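Local structure of migration inhibitory factor (Trichinella spiralis, 1HFO) at residues A[21-26]-A[35-40]; A[82-85]-A[90-93]. The protein belongs to the macrophage migration inhibitory factor family, small cytokine-like alpha/beta proteins that assemble as homotrimers. All coordinates share one frame; numbering follows the deposited sequence.

Contact 1 of 2, residues A[21-26]-A[35-40]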
loop_
_atom_site.group_PDB
_atom_site.type_symbol
_atom_site.label_atom_id
_atom_site.label_comp_id
_atom_site.label_asym_id
_atom_site.label_seq_id
_atom_site.Cartn_x
_atom_site.Cartn_y
_atom_site.Cartn_z
ATOM N N SER A 21 13.854 -2.793 -16.416
ATOM C CA SER A 21 13.110 -2.020 -17.404
ATOM C C SER A 21 12.143 -1.041 -16.762
ATOM O O SER A 21 11.939 0.046 -17.288
ATOM C CB SER A 21 12.340 -2.930 -18.367
ATOM O OG SER A 21 11.409 -3.772 -17.714
ATOM N N THR A 22 11.557 -1.444 -15.643
ATOM C CA THR A 22 10.608 -0.590 -14.943
ATOM C C THR A 22 11.383 0.539 -14.247
ATOM O O THR A 22 10.972 1.698 -14.287
ATOM C CB THR A 22 9.794 -1.428 -13.937
ATOM O OG1 THR A 22 9.206 -2.561 -14.612
ATOM C CG2 THR A 22 8.694 -0.588 -13.321
ATOM N N SER A 23 12.522 0.206 -13.642
ATOM C CA SER A 23 13.334 1.247 -12.977
ATOM C C SER A 23 13.749 2.304 -14.001
ATOM O O SER A 23 13.697 3.504 -13.754
ATOM C CB SER A 23 14.594 0.655 -12.372
ATOM O OG SER A 23 14.309 -0.244 -11.323
ATOM N N ALA A 24 14.184 1.838 -15.166
ATOM C CA ALA A 24 14.586 2.732 -16.234
ATOM C C ALA A 24 13.428 3.628 -16.674
ATOM O O ALA A 24 13.579 4.826 -16.787
ATOM C CB ALA A 24 15.097 1.921 -17.437
ATOM N N LEU A 25 12.258 3.039 -16.911
ATOM C CA LEU A 25 11.115 3.819 -17.361
ATOM C C LEU A 25 10.651 4.866 -16.343
ATOM O O LEU A 25 10.358 6.006 -16.707
ATOM C CB LEU A 25 9.951 2.882 -17.691
ATOM C CG LEU A 25 8.697 3.577 -18.221
ATOM C CD1 LEU A 25 8.999 4.288 -19.523
ATOM C CD2 LEU A 25 7.607 2.537 -18.407
ATOM N N VAL A 26 10.583 4.467 -15.076
ATOM C CA VAL A 26 10.151 5.391 -14.035
ATOM C C VAL A 26 11.100 6.583 -13.925
ATOM O O VAL A 26 10.667 7.719 -13.833
ATOM C CB VAL A 26 10.083 4.692 -12.668
ATOM C CG1 VAL A 26 9.793 5.734 -11.587
ATOM C CG2 VAL A 26 8.985 3.622 -12.671
ATOM N N SER A 35 19.226 5.955 -9.061
ATOM C CA SER A 35 19.604 5.593 -7.713
ATOM C C SER A 35 18.499 5.867 -6.694
ATOM O O SER A 35 18.469 5.272 -5.618
ATOM C CB SER A 35 20.887 6.340 -7.331
ATOM O OG SER A 35 20.784 7.697 -7.697
ATOM N N TYR A 36 17.582 6.760 -7.056
ATOM C CA TYR A 36 16.451 7.100 -6.194
ATOM C C TYR A 36 15.177 6.355 -6.606
ATOM O O TYR A 36 14.125 6.562 -6.012
ATOM C CB TYR A 36 16.179 8.595 -6.248
ATOM C CG TYR A 36 17.224 9.424 -5.547
ATOM C CD1 TYR A 36 17.195 9.577 -4.164
ATOM C CD2 TYR A 36 18.247 10.040 -6.268
ATOM C CE1 TYR A 36 18.176 10.338 -3.502
ATOM C CE2 TYR A 36 19.228 10.797 -5.615
ATOM C CZ TYR A 36 19.181 10.939 -4.232
ATOM O OH TYR A 36 20.137 11.705 -3.574
ATOM N N VAL A 37 15.263 5.494 -7.618
ATOM C CA VAL A 37 14.065 4.775 -8.061
ATOM C C VAL A 37 13.903 3.403 -7.421
ATOM O O VAL A 37 14.812 2.554 -7.490
ATOM C CB VAL A 37 14.065 4.587 -9.587
ATOM C CG1 VAL A 37 12.818 3.780 -10.015
ATOM C CG2 VAL A 37 14.085 5.926 -10.262
ATOM N N ALA A 38 12.749 3.182 -6.787
ATOM C CA ALA A 38 12.474 1.892 -6.176
ATOM C C ALA A 38 11.291 1.284 -6.904
ATOM O O ALA A 38 10.305 1.969 -7.196
ATOM C CB ALA A 38 12.156 2.042 -4.680
ATOM N N VAL A 39 11.421 0.002 -7.211
ATOM C CA VAL A 39 10.371 -0.740 -7.903
ATOM C C VAL A 39 10.050 -1.986 -7.116
ATOM O O VAL A 39 10.937 -2.732 -6.706
ATOM C CB VAL A 39 10.815 -1.147 -9.311
ATOM C CG1 VAL A 39 9.673 -1.973 -9.990
ATOM C CG2 VAL A 39 11.119 0.088 -10.133
ATOM N N HIS A 40 8.752 -2.249 -6.955
ATOM C CA HIS A 40 8.293 -3.391 -6.189
ATOM C C HIS A 40 7.108 -4.036 -6.893
ATOM O O HIS A 40 6.237 -3.319 -7.384
ATOM C CB HIS A 40 7.814 -2.907 -4.826
ATOM C CG HIS A 40 7.003 -3.912 -4.067
ATOM N ND1 HIS A 40 5.744 -3.630 -3.579
ATOM C CD2 HIS A 40 7.286 -5.174 -3.672
ATOM C CE1 HIS A 40 5.290 -4.676 -2.912
ATOM N NE2 HIS A 40 6.208 -5.625 -2.953
HETATM O O HOH W 1 14.962 0.200 -8.800
#
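T22, S23 and V26 meet V37 and V39 without any ring between them; the flat group that takes part is the S23 carbonyl, whose O lies 3.9 Å from V37 CG1. The rings nearby meet partners elsewhere: Y36 packs against W108, and H40 against F58 of the second subunit. V39 spreads its two methyls over neighbouring helix residues. CG1, anti to the backbone N (chi1 178°), comes within 3.7 Å of T22 CG2, while V39 CG2 lies 3.4 Å from S23 OG. Threonine suits its place because it is two-sided: its methyl faces V39 and its OG1 turns back to F18 O. The pairing belongs to a beta-alpha-beta unit, in which helix 18-30 links the parallel neighbours 2-7 and 38-42 and covers both, as T22 and V26 also touch F3. One turn further along the helix, V26 CB lies 3.9 Å from V37 CG1, two branched side chains filling the buried seam. S23 brings a hydroxyl among these valine methyls. S23 OG bonds to L19 O one turn back and accepts from a water at 2.6 Å that also donates to V37 O at 2.7 Å, linking helix 18-30 to the residue just before strand 38-42.

Contact 2 of 2, residues A[82-85]-A[90-93]. Unlike the reference sequence in segment 82-85: T85 (reference Lys).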
loop_
_atom_site.group_PDB
_atom_site.type_symbol
_atom_site.label_atom_id
_atom_site.label_comp_id
_atom_site.label_asym_id
_atom_site.label_seq_id
_atom_site.Cartn_x
_atom_site.Cartn_y
_atom_site.Cartn_z
ATOM N N HIS A 82 4.006 -0.477 -20.948
ATOM C CA HIS A 82 5.098 -1.237 -20.365
ATOM C C HIS A 82 4.615 -2.464 -19.587
ATOM O O HIS A 82 5.099 -3.573 -19.788
ATOM C CB HIS A 82 5.926 -0.311 -19.455
ATOM C CG HIS A 82 7.031 -1.013 -18.740
ATOM N ND1 HIS A 82 8.150 -1.488 -19.389
ATOM C CD2 HIS A 82 7.159 -1.383 -17.446
ATOM C CE1 HIS A 82 8.917 -2.126 -18.523
ATOM N NE2 HIS A 82 8.337 -2.078 -17.339
ATOM N N LEU A 83 3.649 -2.276 -18.687
ATOM C CA LEU A 83 3.146 -3.390 -17.905
ATOM C C LEU A 83 2.432 -4.466 -18.759
ATOM O O LEU A 83 2.583 -5.663 -18.517
ATOM C CB LEU A 83 2.216 -2.850 -16.808
ATOM C CG LEU A 83 2.948 -1.924 -15.816
ATOM C CD1 LEU A 83 1.930 -1.227 -14.910
ATOM C CD2 LEU A 83 3.928 -2.733 -14.973
ATOM N N ASN A 84 1.648 -4.027 -19.736
ATOM C CA ASN A 84 0.953 -4.959 -20.620
ATOM C C ASN A 84 2.003 -5.797 -21.369
ATOM O O ASN A 84 1.873 -7.009 -21.501
ATOM C CB ASN A 84 0.095 -4.167 -21.615
ATOM C CG ASN A 84 -0.561 -5.050 -22.652
ATOM O OD1 ASN A 84 -0.476 -4.778 -23.850
ATOM N ND2 ASN A 84 -1.220 -6.109 -22.200
ATOM N N THR A 85 3.064 -5.144 -21.828
ATOM C CA THR A 85 4.122 -5.843 -22.554
ATOM C C THR A 85 4.927 -6.838 -21.719
ATOM O O THR A 85 5.236 -7.937 -22.179
ATOM C CB THR A 85 5.094 -4.832 -23.189
ATOM O OG1 THR A 85 4.384 -4.017 -24.131
ATOM C CG2 THR A 85 6.247 -5.551 -23.897
ATOM N N PRO A 90 -4.053 -7.120 -19.348
ATOM C CA PRO A 90 -4.849 -6.197 -20.159
ATOM C C PRO A 90 -4.883 -4.803 -19.530
ATOM O O PRO A 90 -5.026 -4.669 -18.316
ATOM C CB PRO A 90 -6.235 -6.843 -20.167
ATOM C CG PRO A 90 -5.946 -8.298 -19.979
ATOM C CD PRO A 90 -4.839 -8.306 -18.963
ATOM N N LYS A 91 -4.772 -3.774 -20.361
ATOM C CA LYS A 91 -4.775 -2.400 -19.880
ATOM C C LYS A 91 -6.050 -1.979 -19.157
ATOM O O LYS A 91 -6.018 -1.059 -18.339
ATOM C CB LYS A 91 -4.494 -1.444 -21.033
ATOM C CG LYS A 91 -3.169 -1.706 -21.710
ATOM C CD LYS A 91 -2.887 -0.669 -22.764
ATOM C CE LYS A 91 -1.538 -0.918 -23.424
ATOM N NZ LYS A 91 -1.324 0.066 -24.515
ATOM N N ASN A 92 -7.175 -2.629 -19.454
ATOM C CA ASN A 92 -8.414 -2.282 -18.764
ATOM C C ASN A 92 -8.585 -3.063 -17.469
ATOM O O ASN A 92 -9.650 -3.009 -16.851
ATOM C CB ASN A 92 -9.652 -2.492 -19.659
ATOM C CG ASN A 92 -9.769 -3.907 -20.220
ATOM O OD1 ASN A 92 -9.161 -4.860 -19.731
ATOM N ND2 ASN A 92 -10.589 -4.044 -21.260
ATOM N N ARG A 93 -7.539 -3.786 -17.060
ATOM C CA ARG A 93 -7.570 -4.551 -15.825
ATOM C C ARG A 93 -6.444 -4.119 -14.897
ATOM O O ARG A 93 -5.933 -4.914 -14.128
ATOM C CB ARG A 93 -7.473 -6.047 -16.092
ATOM C CG ARG A 93 -8.728 -6.597 -16.778
ATOM C CD ARG A 93 -8.637 -8.091 -16.974
ATOM N NE ARG A 93 -8.739 -8.844 -15.733
ATOM C CZ ARG A 93 -9.831 -8.902 -14.975
ATOM N NH1 ARG A 93 -10.932 -8.242 -15.337
ATOM N NH2 ARG A 93 -9.824 -9.626 -13.861
#
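N84 and K91 cross at about a right angle, the short amide side chain of helix 69-87 lying against the long aliphatic arm of the loop that follows. The more closely packed part is at the base of the asparagine, where two methylenes bear on one carbon. K91 is extended beyond CG, which turns alternate methylenes to the same side: CG and CE each stand 4.1 Å from N84 CB, with CD set further back. N84 has its CG anti to the backbone N (chi1 175°), and this swings the amide out from the helix towards the loop. There ND2 lies 4.1 Å from P90 N, a tertiary amide nitrogen that is neither donor nor useful acceptor, so this approach is packing; ND2 donates to I89 O, the carbonyl of the same peptide link. Asparagine suits a helix's last turn here because its short side chain keeps the carboxamide close to the helix, where its N-H can meet a carbonyl of the chain just beyond.

The other side is looser. N84 OD1 meets a single methylene, K91 CE at 4.0 Å, and the ammonium group extends past it. The loop has its own order: R93 N bonds to P90 O at 2.9 Å, closing a type I beta turn whose middle residues, K91 and N92, pack on N109 of the third subunit. N92 O also accepts from W108 NE1 of that subunit. Between the two segments, then, the hold is van der Waals contact with methylenes; polar fixing comes from the amide's bond to I89 O, while the lysine charge, with K91 NZ 5.0 Å from N84 OD1, probably contributes little.

From the N terminus, strand 2-7 leads to helix 18-30, and contact 1 then closes the loop between that helix and strand 38-42. Much later, helix 69-87 ends and contact 2 closes the short connection through residues 86-89 on the way to strand 94-100. The two are in series along the chain and neither nest nor cross, with centres about 18 Å apart. They nevertheless touch where the helices lie side by side: T22 OG1 and H82 NE2 are 2.9 Å apart, a probable hydrogen bond, and L25 CD2 packs 3.5 Å from H82 CB. Contact 1 ties helix 18-30 to edge strand 38-42; contact 2 ties the end of helix 69-87 to the loop entering the other edge strand, 94-100.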